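Local coordinates for fructooligosaccharide ABC transporter substrate-binding protein FusA (Streptococcus pneumoniae, PDB 5G5Y) that binds short- and long-chain fructooligosaccharides, preferring tetrasaccharides and larger, and delivers them to the FusBC-MsmK ABC transporter for import, at residues W140-W145 / E280-L285; V163-K168 / K240-K245; E177-P182 / D261-V266; S184-N189 / F248-N253. One frame throughout, in Å; residues are numbered along the deposited sequence.

Contact 1: residues W140-W145 / E280-L285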
# COMPACT_ATOMS: atom_id res chain seq x y z
N TRP A 140 -11.27 -6.58 13.39
CA TRP A 140 -11.42 -8.00 13.66
C TRP A 140 -12.03 -8.15 15.04
O TRP A 140 -11.73 -7.35 15.96
CB TRP A 140 -10.05 -8.66 13.63
CG TRP A 140 -9.30 -8.41 12.38
CD1 TRP A 140 -8.43 -7.40 12.13
CD2 TRP A 140 -9.33 -9.21 11.19
NE1 TRP A 140 -7.95 -7.50 10.86
CE2 TRP A 140 -8.47 -8.60 10.27
CE3 TRP A 140 -10.01 -10.36 10.82
CZ2 TRP A 140 -8.25 -9.11 8.98
CZ3 TRP A 140 -9.79 -10.89 9.53
CH2 TRP A 140 -8.93 -10.26 8.64
N ILE A 141 -12.87 -9.16 15.22
CA ILE A 141 -13.57 -9.36 16.48
C ILE A 141 -13.41 -10.82 16.97
O ILE A 141 -13.36 -11.73 16.14
CB ILE A 141 -15.05 -8.95 16.37
CG1 ILE A 141 -15.77 -9.00 17.73
CG2 ILE A 141 -15.78 -9.77 15.32
CD1 ILE A 141 -17.11 -8.31 17.71
N ASN A 142 -13.37 -10.99 18.29
CA ASN A 142 -13.30 -12.30 18.92
C ASN A 142 -14.65 -13.04 18.94
O ASN A 142 -15.54 -12.81 19.78
CB ASN A 142 -12.67 -12.21 20.33
CG ASN A 142 -12.23 -13.58 20.83
OD1 ASN A 142 -12.94 -14.54 20.63
ND2 ASN A 142 -11.06 -13.68 21.44
N LYS A 143 -14.81 -13.93 17.96
CA LYS A 143 -16.01 -14.76 17.83
C LYS A 143 -16.17 -15.83 18.93
O LYS A 143 -17.29 -16.19 19.21
CB LYS A 143 -16.05 -15.47 16.46
CG LYS A 143 -16.50 -14.60 15.29
CD LYS A 143 -17.09 -15.41 14.13
CE LYS A 143 -16.36 -16.74 13.86
NZ LYS A 143 -16.62 -17.32 12.50
N ASP A 144 -15.07 -16.32 19.50
CA ASP A 144 -15.12 -17.18 20.69
C ASP A 144 -15.86 -16.47 21.83
O ASP A 144 -16.80 -17.03 22.40
CB ASP A 144 -13.72 -17.54 21.22
CG ASP A 144 -12.97 -18.53 20.34
OD1 ASP A 144 -13.55 -19.12 19.41
OD2 ASP A 144 -11.76 -18.71 20.62
N TRP A 145 -15.45 -15.23 22.12
CA TRP A 145 -16.11 -14.42 23.18
C TRP A 145 -17.59 -14.15 22.91
O TRP A 145 -18.43 -14.26 23.81
CB TRP A 145 -15.37 -13.10 23.40
CG TRP A 145 -13.98 -13.25 23.91
CD1 TRP A 145 -13.28 -14.42 24.12
CD2 TRP A 145 -13.10 -12.20 24.24
NE1 TRP A 145 -12.04 -14.14 24.57
CE2 TRP A 145 -11.89 -12.78 24.66
CE3 TRP A 145 -13.22 -10.81 24.24
CZ2 TRP A 145 -10.81 -12.03 25.06
CZ3 TRP A 145 -12.13 -10.06 24.62
CH2 TRP A 145 -10.95 -10.66 25.03
N GLU A 280 -9.68 -19.63 14.04
CA GLU A 280 -11.03 -19.19 13.84
C GLU A 280 -11.60 -18.41 15.04
O GLU A 280 -12.76 -18.06 15.03
CB GLU A 280 -11.91 -20.41 13.52
CG GLU A 280 -11.39 -21.28 12.36
CD GLU A 280 -11.18 -20.52 11.05
OE1 GLU A 280 -12.00 -19.62 10.72
OE2 GLU A 280 -10.20 -20.83 10.33
N SER A 281 -10.79 -18.13 16.05
CA SER A 281 -11.28 -17.35 17.20
C SER A 281 -11.65 -15.90 16.82
O SER A 281 -12.52 -15.32 17.46
CB SER A 281 -10.24 -17.31 18.33
OG SER A 281 -9.89 -18.62 18.72
N TYR A 282 -10.97 -15.35 15.78
CA TYR A 282 -11.21 -13.99 15.27
C TYR A 282 -11.73 -14.01 13.83
O TYR A 282 -11.32 -14.88 13.01
CB TYR A 282 -9.93 -13.17 15.35
CG TYR A 282 -9.56 -12.81 16.75
CD1 TYR A 282 -8.79 -13.67 17.52
CD2 TYR A 282 -10.01 -11.62 17.32
CE1 TYR A 282 -8.47 -13.35 18.83
CE2 TYR A 282 -9.67 -11.28 18.63
CZ TYR A 282 -8.91 -12.16 19.38
OH TYR A 282 -8.57 -11.85 20.70
N ASP A 283 -12.63 -13.07 13.54
CA ASP A 283 -13.15 -12.92 12.19
C ASP A 283 -13.39 -11.43 11.92
O ASP A 283 -13.24 -10.61 12.82
CB ASP A 283 -14.46 -13.69 12.04
CG ASP A 283 -14.68 -14.21 10.62
OD1 ASP A 283 -14.03 -13.75 9.66
OD2 ASP A 283 -15.54 -15.09 10.47
N VAL A 284 -13.77 -11.11 10.69
CA VAL A 284 -14.04 -9.75 10.24
C VAL A 284 -15.25 -9.17 10.98
O VAL A 284 -16.31 -9.81 11.08
CB VAL A 284 -14.30 -9.66 8.73
CG1 VAL A 284 -14.45 -8.21 8.31
CG2 VAL A 284 -13.20 -10.34 7.91
N LEU A 285 -15.08 -7.98 11.53
CA LEU A 285 -16.18 -7.23 12.09
C LEU A 285 -16.92 -6.65 10.88
O LEU A 285 -16.33 -5.83 10.16
CB LEU A 285 -15.67 -6.10 12.99
CG LEU A 285 -16.74 -5.22 13.65
CD1 LEU A 285 -17.53 -6.03 14.66
CD2 LEU A 285 -16.15 -4.02 14.33
O HOH W 1 -14.82 -19.35 11.80
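One face of the Tyr-282 ring carries the side chain of Asn-142, whose CG stands 3.9 Å above the ring plane, with amide and ring planes 54° apart. The ND2 of the same amide lies over one face of the Trp-145 indole, so the amide touches a face of each of two rings, displaced toward the rim in both cases, and Tyr-267 meets Tyr-282 edge-to-face. Beneath this packing is an antiparallel strand pair at one border of the mixed four-stranded sheet of a substrate-binding-protein lobe: strand 282-284 is outermost, strand 138-142 its neighbour. Ile-141 and Asp-283 form the hydrogen-bonded pair, Ile-141 N to Asp-283 O (2.8 Å) and Asp-283 N to Ile-141 O (3.0 Å). Trp-140 and Val-284 diverge, yet Trp-140 CZ3 reaches Val-284 CG2 at 3.8 Å; the indole NE1 is taken by Thr-269 O, while Tyr-282 OH bonds Phe-264 O. On the face of Ile-141 and Asp-283, Ile-141 CD1 meets Leu-285 CD1.

Where the strand gives way to helix 143-148, Asn-142 is the N-cap: with CG anti to the backbone N (chi1 -164°), the amide turns toward the helix start, and Asn-142 OD1 accepts from Trp-145 N (3.0 Å), the donor above the carbonyl plane. Ser-281 O receives weak bonds from Lys-143 N and Asp-144 N. CG and CD of Lys-143 pass Asp-283 CB; the chain bends at chi3 to turn CE, and Lys-143 NZ forms a salt bridge to Asp-283 OD2 (3.2 Å), met on the anti side. A water links NZ to Glu-280 OE1. At the outer end, Ser-281 OG donates to Asp-144 OD2 over 2.7 Å, from above the carboxylate plane.

Contact 2: residues V163-K168 / K240-K245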
# COMPACT_ATOMS: atom_id res chain seq x y z
N VAL A 163 -21.64 -4.87 23.10
CA VAL A 163 -20.72 -6.00 23.03
C VAL A 163 -19.39 -5.77 23.73
O VAL A 163 -18.86 -6.67 24.42
CB VAL A 163 -20.49 -6.39 21.53
CG1 VAL A 163 -19.25 -7.24 21.34
CG2 VAL A 163 -21.72 -7.10 21.04
N LEU A 164 -18.79 -4.59 23.55
CA LEU A 164 -17.54 -4.31 24.22
C LEU A 164 -17.71 -4.29 25.77
O LEU A 164 -16.81 -4.71 26.50
CB LEU A 164 -16.94 -2.98 23.74
CG LEU A 164 -16.58 -2.94 22.24
CD1 LEU A 164 -16.18 -1.54 21.84
CD2 LEU A 164 -15.49 -3.92 21.86
N GLU A 165 -18.82 -3.77 26.24
CA GLU A 165 -19.11 -3.76 27.71
C GLU A 165 -19.25 -5.18 28.26
O GLU A 165 -18.73 -5.47 29.34
CB GLU A 165 -20.34 -2.96 27.99
CG GLU A 165 -20.05 -1.49 27.79
CD GLU A 165 -21.22 -0.59 28.09
OE1 GLU A 165 -22.32 -0.86 27.59
OE2 GLU A 165 -20.99 0.41 28.80
N ALA A 166 -19.90 -6.04 27.49
CA ALA A 166 -19.99 -7.49 27.83
C ALA A 166 -18.62 -8.17 27.81
O ALA A 166 -18.29 -8.95 28.72
CB ALA A 166 -20.97 -8.19 26.90
N PHE A 167 -17.78 -7.84 26.82
CA PHE A 167 -16.38 -8.29 26.84
C PHE A 167 -15.63 -7.76 28.07
O PHE A 167 -14.80 -8.46 28.64
CB PHE A 167 -15.59 -7.80 25.61
CG PHE A 167 -16.00 -8.41 24.29
CD1 PHE A 167 -16.85 -9.54 24.19
CD2 PHE A 167 -15.47 -7.89 23.12
CE1 PHE A 167 -17.17 -10.07 22.95
CE2 PHE A 167 -15.78 -8.44 21.88
CZ PHE A 167 -16.62 -9.53 21.79
N LYS A 168 -15.87 -6.51 28.43
CA LYS A 168 -15.17 -5.91 29.57
C LYS A 168 -15.52 -6.63 30.88
O LYS A 168 -14.63 -6.96 31.65
CB LYS A 168 -15.48 -4.41 29.70
CG LYS A 168 -14.59 -3.63 30.66
CD LYS A 168 -15.21 -2.26 30.94
CE LYS A 168 -14.75 -1.64 32.23
NZ LYS A 168 -13.31 -1.30 32.15
N LYS A 240 -16.13 4.75 28.84
CA LYS A 240 -16.63 3.47 29.36
C LYS A 240 -15.57 2.45 29.76
O LYS A 240 -15.91 1.33 30.08
CB LYS A 240 -17.61 2.88 28.37
CG LYS A 240 -18.85 3.75 28.24
CD LYS A 240 -19.72 3.29 27.10
CE LYS A 240 -20.73 4.35 26.69
NZ LYS A 240 -21.91 4.34 27.60
N GLY A 241 -14.29 2.82 29.72
CA GLY A 241 -13.18 1.90 30.04
C GLY A 241 -13.01 0.76 29.06
O GLY A 241 -12.56 -0.33 29.43
N LEU A 242 -13.35 0.99 27.80
CA LEU A 242 -13.35 -0.10 26.83
C LEU A 242 -12.08 -0.14 25.99
O LEU A 242 -11.83 -1.16 25.32
CB LEU A 242 -14.59 0.02 25.95
CG LEU A 242 -15.94 -0.03 26.67
CD1 LEU A 242 -17.12 0.28 25.72
CD2 LEU A 242 -16.15 -1.38 27.36
N ILE A 243 -11.26 0.92 26.02
CA ILE A 243 -10.05 0.99 25.22
C ILE A 243 -8.85 0.50 26.02
O ILE A 243 -8.71 0.82 27.20
CB ILE A 243 -9.77 2.44 24.68
CG1 ILE A 243 -10.96 2.93 23.84
CG2 ILE A 243 -8.49 2.45 23.85
CD1 ILE A 243 -10.77 4.31 23.20
N ASP A 244 -8.02 -0.30 25.35
CA ASP A 244 -6.69 -0.65 25.81
C ASP A 244 -5.98 0.53 26.47
O ASP A 244 -5.73 1.56 25.82
CB ASP A 244 -5.88 -1.18 24.58
CG ASP A 244 -4.63 -1.95 24.96
OD1 ASP A 244 -4.08 -1.68 26.04
OD2 ASP A 244 -4.15 -2.79 24.15
N LYS A 245 -5.62 0.41 27.76
CA LYS A 245 -4.92 1.53 28.43
C LYS A 245 -3.58 1.95 27.80
O LYS A 245 -3.10 3.06 28.05
CB LYS A 245 -4.78 1.32 29.96
CG LYS A 245 -4.40 -0.08 30.42
CD LYS A 245 -3.62 -0.08 31.73
CE LYS A 245 -2.92 -1.42 31.96
NZ LYS A 245 -1.70 -1.56 31.11
O HOH W 2 -18.37 0.35 30.90
O HOH W 3 -23.09 2.08 28.02
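With CG anti to its backbone N (chi1 -168°), Lys-168 sends a nearly straight chain from helix 157-169 toward the turn at Gly-241 and bends at chi4 (67°), which places NZ beside Gly-241 O. Leu-242 answers from the loop: its CG is anti to the carbonyl carbon, and the two methyls point at the helix. Lys-168 NZ donates to Gly-241 O over 3.0 Å, tilted 31° from the carbonyl plane, while the CD and CE methylenes of Lys-168 run past the carbonyls of Lys-240 and Gly-241. Leu-242 CD2 sits 3.5 Å from Leu-164 O and also touches Lys-168 CB and CD; Leu-242 CD1 rests against Leu-164 CB (3.8 Å) and Glu-165 CG. The branched end thus packs against Leu-164 and Glu-165, with Lys-168 one turn further on.

The turn it projects from is a Schellman motif that ends helix 225-239, with Gly-241 as the C-prime residue at positive phi and Leu-242 N bonded to Leu-237 O. Two helices of the lobe are joined this way, one by its flank and the other by its C-terminal end. Farther out, Glu-165 OE2 lies 3.6 Å from Lys-240 CD but stays 4.2 Å from Lys-240 NZ, too far for a salt bridge. One water closes that gap, donating to Glu-165 OE2 (2.8 Å) and accepting from Lys-240 NZ; a second donates to Lys-240 O and weakly to Glu-165 OE2. The Lys-168 ammonium, bonded to the C-prime carbonyl, may add favourable electrostatics near the C-terminal end of helix 225-239, whereas the Glu-165 and Lys-240 charges are probably coupled through the bridging water.

Contact 3: residues E177-P182 / D261-V266. With CA (calcium ion), chain C; ZN (zinc ion), chain G.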
# COMPACT_ATOMS: atom_id res chain seq x y z
N GLU A 177 -10.90 -13.33 35.78
CA GLU A 177 -10.16 -12.06 35.83
C GLU A 177 -10.71 -11.06 34.81
O GLU A 177 -11.26 -11.47 33.78
CB GLU A 177 -8.68 -12.26 35.50
CG GLU A 177 -7.93 -13.21 36.40
CD GLU A 177 -6.44 -13.27 36.09
OE1 GLU A 177 -5.98 -12.62 35.12
OE2 GLU A 177 -5.70 -13.97 36.83
N ALA A 178 -10.52 -9.77 35.09
CA ALA A 178 -10.83 -8.69 34.15
C ALA A 178 -9.60 -8.39 33.29
O ALA A 178 -9.03 -7.30 33.32
CB ALA A 178 -11.29 -7.44 34.90
N ASP A 179 -9.18 -9.39 32.53
CA ASP A 179 -8.01 -9.31 31.65
C ASP A 179 -8.38 -8.96 30.18
O ASP A 179 -7.51 -8.58 29.40
CB ASP A 179 -7.21 -10.62 31.71
CG ASP A 179 -7.98 -11.84 31.20
OD1 ASP A 179 -9.22 -12.02 31.43
OD2 ASP A 179 -7.32 -12.69 30.59
N GLU A 180 -9.65 -9.08 29.84
CA GLU A 180 -10.14 -8.80 28.48
C GLU A 180 -9.90 -7.30 28.15
O GLU A 180 -10.24 -6.41 28.96
CB GLU A 180 -11.62 -9.15 28.35
CG GLU A 180 -11.95 -10.65 28.28
CD GLU A 180 -12.07 -11.37 29.64
OE1 GLU A 180 -11.90 -10.72 30.70
OE2 GLU A 180 -12.35 -12.60 29.66
N ILE A 181 -9.28 -7.04 27.01
CA ILE A 181 -9.07 -5.69 26.49
C ILE A 181 -10.12 -5.56 25.40
O ILE A 181 -9.96 -6.15 24.34
CB ILE A 181 -7.65 -5.50 25.92
CG1 ILE A 181 -6.60 -5.82 27.00
CG2 ILE A 181 -7.48 -4.06 25.41
CD1 ILE A 181 -5.17 -5.81 26.51
N PRO A 182 -11.21 -4.84 25.66
CA PRO A 182 -12.28 -4.86 24.67
C PRO A 182 -11.92 -4.34 23.28
O PRO A 182 -12.33 -4.95 22.28
CB PRO A 182 -13.36 -3.98 25.31
CG PRO A 182 -13.08 -4.16 26.80
CD PRO A 182 -11.62 -4.12 26.89
N ASP A 261 -1.72 -13.66 22.74
CA ASP A 261 -2.43 -14.19 23.91
C ASP A 261 -3.94 -13.98 23.89
O ASP A 261 -4.61 -14.25 24.89
CB ASP A 261 -1.81 -13.63 25.20
CG ASP A 261 -0.32 -13.95 25.32
OD1 ASP A 261 0.10 -15.03 24.83
OD2 ASP A 261 0.46 -13.13 25.87
N GLN A 262 -4.48 -13.55 22.75
CA GLN A 262 -5.91 -13.39 22.52
C GLN A 262 -6.61 -12.54 23.58
O GLN A 262 -7.68 -12.88 24.07
CB GLN A 262 -6.59 -14.75 22.32
CG GLN A 262 -5.89 -15.60 21.24
CD GLN A 262 -6.76 -16.68 20.62
OE1 GLN A 262 -7.92 -16.84 20.97
NE2 GLN A 262 -6.18 -17.43 19.69
N LYS A 263 -5.98 -11.42 23.92
CA LYS A 263 -6.53 -10.50 24.93
C LYS A 263 -7.52 -9.47 24.36
O LYS A 263 -8.23 -8.78 25.11
CB LYS A 263 -5.39 -9.81 25.65
CG LYS A 263 -4.53 -10.74 26.52
CD LYS A 263 -5.26 -11.15 27.79
CE LYS A 263 -4.54 -12.24 28.59
NZ LYS A 263 -3.10 -11.92 28.79
N PHE A 264 -7.58 -9.38 23.03
CA PHE A 264 -8.34 -8.33 22.36
C PHE A 264 -9.76 -8.78 22.04
O PHE A 264 -9.99 -9.92 21.61
CB PHE A 264 -7.66 -7.91 21.06
CG PHE A 264 -6.32 -7.25 21.20
CD1 PHE A 264 -6.00 -6.43 22.27
CD2 PHE A 264 -5.39 -7.39 20.17
CE1 PHE A 264 -4.79 -5.78 22.31
CE2 PHE A 264 -4.18 -6.75 20.22
CZ PHE A 264 -3.87 -5.94 21.29
N GLY A 265 -10.73 -7.88 22.28
CA GLY A 265 -12.08 -8.11 21.84
C GLY A 265 -12.25 -7.72 20.38
O GLY A 265 -12.73 -8.52 19.56
N VAL A 266 -11.92 -6.47 20.08
CA VAL A 266 -11.96 -5.90 18.73
C VAL A 266 -10.62 -5.24 18.55
O VAL A 266 -10.17 -4.53 19.44
CB VAL A 266 -13.12 -4.89 18.53
CG1 VAL A 266 -13.01 -4.14 17.19
CG2 VAL A 266 -14.47 -5.59 18.67
CA CA C . -11.08 -12.93 31.85
ZN ZN G . 1.82 -14.78 23.87
O HOH W 4 2.98 -12.74 23.77
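Ile-181 O is approached from the other segment by two groups of the same chain turn: Gly-265 N donates to it over 2.8 Å, and Phe-264 CA adds a CA-H...O contact at 3.4 Å. The N-H of the same residue, Ile-181 N, donates to Lys-263 O (2.8 Å, 161°), forming a single parallel bridge, Ile-181 with Phe-264. This joins strand 181-183, at one border of the sheet, to strand 264-269. Where the chain turns its corner, Val-266 N also donates to Pro-182 O (2.7 Å). Beside the bridge, Ile-181 CB meets the edge of the Phe-264 ring near its plane, at CD1 (4.1 Å).

Just before the strand, the chain wraps a calcium ion. Glu-177 O, Asp-179 OD1 (2.1 Å) and both carboxylate oxygens of Glu-180 bind it, and Asp-171, Asn-173 and Asn-175 complete the site. Lys-263, bent at chi2 and chi4, crosses Asp-179 at about a right angle, with Lys-263 CE 3.5 Å from Asp-179 OD2. Asp-261 OD1 binds a zinc ion at 2.0 Å, with His-260 as the second protein ligand. A calcium-binding site is essential for translocation, and this may be the one. Its ligand Glu-180 immediately precedes Ile-181, so the calcium loop runs straight into the sheet strand, and the nearby Lys-263 ammonium may help balance the acidic loop.

Contact 4: residues S184-N189 / F248-N253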
# COMPACT_ATOMS: atom_id res chain seq x y z
N SER A 184 -8.71 -2.33 20.93
CA SER A 184 -7.32 -1.90 20.84
C SER A 184 -6.94 -1.54 19.42
O SER A 184 -7.62 -1.91 18.47
CB SER A 184 -6.37 -2.99 21.35
OG SER A 184 -5.12 -2.40 21.64
N PHE A 185 -5.87 -0.77 19.32
CA PHE A 185 -5.35 -0.26 18.07
C PHE A 185 -4.01 0.31 18.36
O PHE A 185 -3.61 0.46 19.54
CB PHE A 185 -6.29 0.82 17.52
CG PHE A 185 -6.64 1.90 18.53
CD1 PHE A 185 -5.79 3.00 18.73
CD2 PHE A 185 -7.79 1.80 19.28
CE1 PHE A 185 -6.13 4.00 19.68
CE2 PHE A 185 -8.13 2.80 20.21
CZ PHE A 185 -7.30 3.89 20.41
N ILE A 186 -3.26 0.56 17.29
CA ILE A 186 -2.06 1.38 17.33
C ILE A 186 -2.43 2.68 16.63
O ILE A 186 -2.62 2.72 15.42
CB ILE A 186 -0.83 0.73 16.68
CG1 ILE A 186 -0.55 -0.66 17.30
CG2 ILE A 186 0.41 1.62 16.83
CD1 ILE A 186 0.61 -1.37 16.67
N SER A 187 -2.47 3.75 17.40
CA SER A 187 -2.93 5.05 16.89
C SER A 187 -2.01 5.74 15.87
O SER A 187 -0.79 5.80 16.01
CB SER A 187 -3.19 6.00 18.06
OG SER A 187 -3.73 7.26 17.58
N GLY A 188 -2.64 6.27 14.83
CA GLY A 188 -1.98 7.09 13.85
C GLY A 188 -2.16 6.57 12.44
O GLY A 188 -3.23 6.07 12.10
N ASN A 189 -1.14 6.76 11.59
CA ASN A 189 -1.19 6.18 10.27
C ASN A 189 -1.05 4.64 10.39
O ASN A 189 -0.49 4.10 11.39
CB ASN A 189 -0.12 6.73 9.32
CG ASN A 189 -0.36 8.21 8.87
OD1 ASN A 189 -1.51 8.74 8.63
ND2 ASN A 189 0.77 8.90 8.75
N PHE A 248 -2.46 4.35 22.98
CA PHE A 248 -1.71 5.49 22.46
C PHE A 248 -0.21 5.47 22.74
O PHE A 248 0.51 6.35 22.30
CB PHE A 248 -2.35 6.79 22.97
CG PHE A 248 -3.75 6.97 22.48
CD1 PHE A 248 -3.98 7.58 21.25
CD2 PHE A 248 -4.84 6.54 23.25
CE1 PHE A 248 -5.29 7.73 20.79
CE2 PHE A 248 -6.13 6.69 22.79
CZ PHE A 248 -6.36 7.29 21.56
N GLU A 249 0.27 4.43 23.42
CA GLU A 249 1.69 4.32 23.81
C GLU A 249 2.43 3.12 23.23
O GLU A 249 3.61 3.21 22.95
CB GLU A 249 1.79 4.24 25.33
CG GLU A 249 1.49 5.57 25.98
CD GLU A 249 1.38 5.46 27.49
OE1 GLU A 249 0.71 4.52 27.98
OE2 GLU A 249 1.94 6.33 28.18
N HIS A 250 1.75 2.01 23.06
CA HIS A 250 2.44 0.78 22.69
C HIS A 250 2.92 0.73 21.24
O HIS A 250 2.50 1.51 20.39
CB HIS A 250 1.61 -0.44 23.05
CG HIS A 250 0.29 -0.52 22.35
ND1 HIS A 250 -0.68 -1.37 22.78
CD2 HIS A 250 -0.23 0.14 21.29
CE1 HIS A 250 -1.76 -1.25 22.02
NE2 HIS A 250 -1.50 -0.33 21.10
N ASP A 251 3.84 -0.19 20.99
CA ASP A 251 4.38 -0.41 19.67
C ASP A 251 3.91 -1.76 19.14
O ASP A 251 3.18 -2.45 19.82
CB ASP A 251 5.92 -0.25 19.67
CG ASP A 251 6.67 -1.33 20.48
OD1 ASP A 251 6.08 -2.32 20.98
OD2 ASP A 251 7.90 -1.14 20.62
N TRP A 252 4.28 -2.06 17.90
CA TRP A 252 3.85 -3.27 17.20
C TRP A 252 4.18 -4.52 18.01
O TRP A 252 3.37 -5.42 18.15
CB TRP A 252 4.54 -3.32 15.85
CG TRP A 252 4.37 -4.61 15.08
CD1 TRP A 252 5.34 -5.54 14.80
CD2 TRP A 252 3.17 -5.09 14.43
NE1 TRP A 252 4.83 -6.56 14.03
CE2 TRP A 252 3.49 -6.31 13.79
CE3 TRP A 252 1.85 -4.61 14.35
CZ2 TRP A 252 2.55 -7.07 13.09
CZ3 TRP A 252 0.90 -5.36 13.64
CH2 TRP A 252 1.27 -6.58 13.01
N ASN A 253 5.40 -4.56 18.55
CA ASN A 253 5.83 -5.72 19.36
C ASN A 253 4.92 -5.97 20.56
O ASN A 253 4.52 -7.09 20.79
CB ASN A 253 7.30 -5.57 19.79
CG ASN A 253 8.27 -5.87 18.64
OD1 ASN A 253 7.98 -6.69 17.78
ND2 ASN A 253 9.41 -5.24 18.65
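Phe-185 drives its ring edge into one face of Phe-248, a T-shaped pair with planes at 81° and centroids 5.3 Å apart, in which both CZ atoms touch at 3.7 Å. It ties the loop after strand 181-183 to the loop leading into helix 252-260. Helix 429-455 also packs on Phe-248, and Ser-187 OG, bonded to Arg-450, lies 3.6 Å from Phe-248 CE1. The tight part continues at His-250: its CG, between the backbone N and the carbonyl carbon (chi1 62°), is turned toward the 184-189 loop, and His-250 NE2 donates to Phe-185 O over 2.7 Å, almost in the imidazole plane. His-250 ND1 pairs with Lys-258 NZ, so both ring nitrogens are engaged and the ring is held against rotation. Ser-184 OG, bonded to Asp-244, sits at the edge of this imidazole.

The other half is looser. Asp-251, exposed to solvent, is the N-cap of helix 252-260, its OD1 taking Ser-254 N. The Trp-252 side chain is about 4 Å from that of Asn-274 at their nearest atoms, a substrate-binding residue, which places this partly exposed flank beside the sugar site. Ile-186 lays CG1 obliquely beside the imidazole, and Ile-186 CD1 approaches Trp-252 CA at 3.8 Å and the ring edge at Trp-252 CE3 at 4.2 Å.

How the contacts relate
From the N terminus, 140-145 opens the widest loop, closed at 280-285 by contact 1; the other three contacts all lie within it. Helix 157-169 starts contact 2, and the calcium-binding loop with strand 181-183 starts contact 3. Contact 2 closes at 240-245 before contact 3 closes at 261-266, so these two cross. Contact 4, from 184-189 to 248-253, also crosses contact 2 but falls wholly inside contact 3. Contacts 1 and 3 share one sheet, meeting where Asn-142 N bonds Gly-265 O. Asp-244 OD2 to Ser-184 OG joins contact 2 to contact 4, and Phe-167 against Trp-145 joins contact 2 to contact 1.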